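Local coordinates for listeria nuclear targeted protein A (Listeria monocytogenes, PDB 4CIH) that enters the host nucleus and binds the chromatin repressor BAHD1, blocking its recruitment to interferon-stimulated genes and so relieving their repression, at residues Glu62-Asp67 against Ala81-Phe86. The protein carries 2 engineered substitutions. Residues are numbered along the deposited sequence; the frame is centred on the assembly and turned at random.
Sequences EILSID and AFKKIF
Ile63 lays its CG2 methyl over one face of the Phe86 ring, a CH-pi contact in which CG2 stands 3.7 Å from the ring centroid and 25° off the ring normal. The methyl is displaced toward the rim, so its nearest ring atom is Phe86 CZ, 3.4 Å from Ile63 CG2. The torsion explains the aim: CG2 lies anti to the backbone N, while CG1 sits beside that N and carries Ile63 CD1 to 3.7 Å from Phe86 CZ. A beta-branched residue suits this place because one branch covers the face while the other reaches the rim. Phe86, with CG anti to its own N, offers that methyl a broad flat face; one turn earlier Phe82 CZ is 4.5 Å from Ile63 CG2, a looser contact. Beside this CH-pi contact, the branched tip of Leu64 packs on Lys83, CD2 resting 3.8 Å from Lys83 CG, the two side chains crossing roughly at right angles. Lysine fits this margin, its methylenes packing on leucine while NZ hydrogen-bonds to Ser72. Ile12 of helix 8-34 also touches Ile63 and Phe82, so the contact joins three helices of the LntA bundle. With no hydrogen bond between them, residues 62-67 and 81-86 meet through apolar fit rather than polar pairing.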
loop_
_atom_site.group_PDB
_atom_site.type_symbol
_atom_site.label_atom_id
_atom_site.label_comp_id
_atom_site.label_asym_id
_atom_site.label_seq_id
_atom_site.Cartn_x
_atom_site.Cartn_y
_atom_site.Cartn_z
ATOM N N GLU A 62 -8.903 -2.280 6.608
ATOM C CA GLU A 62 -9.320 -1.373 7.633
ATOM C C GLU A 62 -9.815 -0.087 6.970
ATOM O O GLU A 62 -11.004 0.227 7.056
ATOM C CB GLU A 62 -8.188 -1.115 8.628
ATOM C CG GLU A 62 -8.381 -1.870 9.941
ATOM C CD GLU A 62 -7.306 -1.558 10.958
ATOM O OE1 GLU A 62 -7.376 -0.459 11.527
ATOM O OE2 GLU A 62 -6.410 -2.411 11.201
ATOM N N ILE A 63 -8.946 0.589 6.217
ATOM C CA ILE A 63 -9.381 1.727 5.395
ATOM C C ILE A 63 -10.493 1.459 4.349
ATOM O O ILE A 63 -11.611 1.929 4.511
ATOM C CB ILE A 63 -8.189 2.463 4.778
ATOM C CG1 ILE A 63 -7.467 3.240 5.883
ATOM C CG2 ILE A 63 -8.675 3.407 3.672
ATOM C CD1 ILE A 63 -5.976 2.978 5.912
ATOM N N LEU A 64 -10.195 0.704 3.293
ATOM C CA LEU A 64 -11.199 0.347 2.268
ATOM C C LEU A 64 -12.569 -0.104 2.786
ATOM O O LEU A 64 -13.537 -0.219 1.994
ATOM C CB LEU A 64 -10.670 -0.744 1.321
ATOM C CG LEU A 64 -10.177 -0.376 -0.085
ATOM C CD1 LEU A 64 -10.032 -1.617 -0.963
ATOM C CD2 LEU A 64 -11.101 0.634 -0.754
ATOM N N SER A 65 -12.648 -0.401 4.083
ATOM C CA SER A 65 -13.933 -0.814 4.668
ATOM C C SER A 65 -14.499 0.167 5.686
ATOM O O SER A 65 -15.474 -0.130 6.376
ATOM C CB SER A 65 -13.877 -2.256 5.209
ATOM O OG SER A 65 -13.568 -2.283 6.592
ATOM N N ILE A 66 -13.909 1.357 5.768
ATOM C CA ILE A 66 -14.595 2.476 6.405
ATOM C C ILE A 66 -15.985 2.651 5.790
ATOM O O ILE A 66 -16.174 2.383 4.586
ATOM C CB ILE A 66 -13.734 3.726 6.345
ATOM C CG1 ILE A 66 -12.557 3.521 7.325
ATOM C CG2 ILE A 66 -14.576 4.947 6.694
ATOM C CD1 ILE A 66 -11.442 4.526 7.228
ATOM N N ASP A 67 -16.992 2.975 6.604
ATOM C CA ASP A 67 -18.347 2.911 6.061
ATOM C C ASP A 67 -18.363 3.803 4.854
ATOM O O ASP A 67 -18.422 3.326 3.713
ATOM C CB ASP A 67 -19.420 3.309 7.076
ATOM C CG ASP A 67 -20.822 3.323 6.467
ATOM O OD1 ASP A 67 -21.093 4.221 5.650
ATOM O OD2 ASP A 67 -21.669 2.462 6.821
ATOM N N ALA A 81 -12.783 9.893 -4.628
ATOM C CA ALA A 81 -11.558 10.234 -5.328
ATOM C C ALA A 81 -10.407 9.602 -4.594
ATOM O O ALA A 81 -9.632 8.857 -5.202
ATOM C CB ALA A 81 -11.392 11.746 -5.385
ATOM N N PHE A 82 -10.352 9.844 -3.281
ATOM C CA PHE A 82 -9.337 9.305 -2.362
ATOM C C PHE A 82 -9.315 7.786 -2.285
ATOM O O PHE A 82 -8.250 7.155 -2.264
ATOM C CB PHE A 82 -9.553 9.888 -0.945
ATOM C CG PHE A 82 -8.940 9.062 0.142
ATOM C CD1 PHE A 82 -7.552 9.007 0.281
ATOM C CD2 PHE A 82 -9.740 8.330 1.027
ATOM C CE1 PHE A 82 -6.965 8.217 1.247
ATOM C CE2 PHE A 82 -9.152 7.577 2.017
ATOM C CZ PHE A 82 -7.770 7.505 2.111
ATOM N N LYS A 83 -10.501 7.193 -2.180
ATOM C CA LYS A 83 -10.604 5.741 -2.137
ATOM C C LYS A 83 -10.076 5.222 -3.468
ATOM O O LYS A 83 -9.370 4.209 -3.510
ATOM C CB LYS A 83 -12.065 5.316 -1.864
ATOM C CG LYS A 83 -12.455 3.859 -2.164
ATOM C CD LYS A 83 -12.991 3.596 -3.561
ATOM C CE LYS A 83 -13.514 2.150 -3.706
ATOM N NZ LYS A 83 -14.996 2.015 -3.842
ATOM N N LYS A 84 -10.450 5.902 -4.554
ATOM C CA LYS A 84 -10.245 5.409 -5.929
ATOM C C LYS A 84 -8.766 5.335 -6.196
ATOM O O LYS A 84 -8.270 4.365 -6.761
ATOM C CB LYS A 84 -10.913 6.358 -6.936
ATOM C CG LYS A 84 -10.407 6.184 -8.352
ATOM C CD LYS A 84 -11.245 6.995 -9.330
ATOM C CE LYS A 84 -10.582 7.017 -10.683
ATOM N NZ LYS A 84 -10.345 8.440 -11.074
ATOM N N ILE A 85 -8.065 6.381 -5.772
ATOM C CA ILE A 85 -6.622 6.398 -5.813
ATOM C C ILE A 85 -6.071 5.443 -4.761
ATOM O O ILE A 85 -5.340 4.505 -5.100
ATOM C CB ILE A 85 -6.071 7.822 -5.613
ATOM C CG1 ILE A 85 -4.556 7.844 -5.771
ATOM C CG2 ILE A 85 -6.477 8.397 -4.270
ATOM C CD1 ILE A 85 -4.110 8.458 -7.069
ATOM N N PHE A 86 -6.426 5.654 -3.497
ATOM C CA PHE A 86 -5.864 4.840 -2.416
ATOM C C PHE A 86 -5.987 3.349 -2.719
ATOM O O PHE A 86 -5.117 2.576 -2.378
ATOM C CB PHE A 86 -6.539 5.207 -1.098
ATOM C CG PHE A 86 -6.233 4.276 0.042
ATOM C CD1 PHE A 86 -6.814 3.008 0.108
ATOM C CD2 PHE A 86 -5.442 4.703 1.096
ATOM C CE1 PHE A 86 -6.556 2.171 1.172
ATOM C CE2 PHE A 86 -5.165 3.874 2.151
ATOM C CZ PHE A 86 -5.720 2.601 2.193
#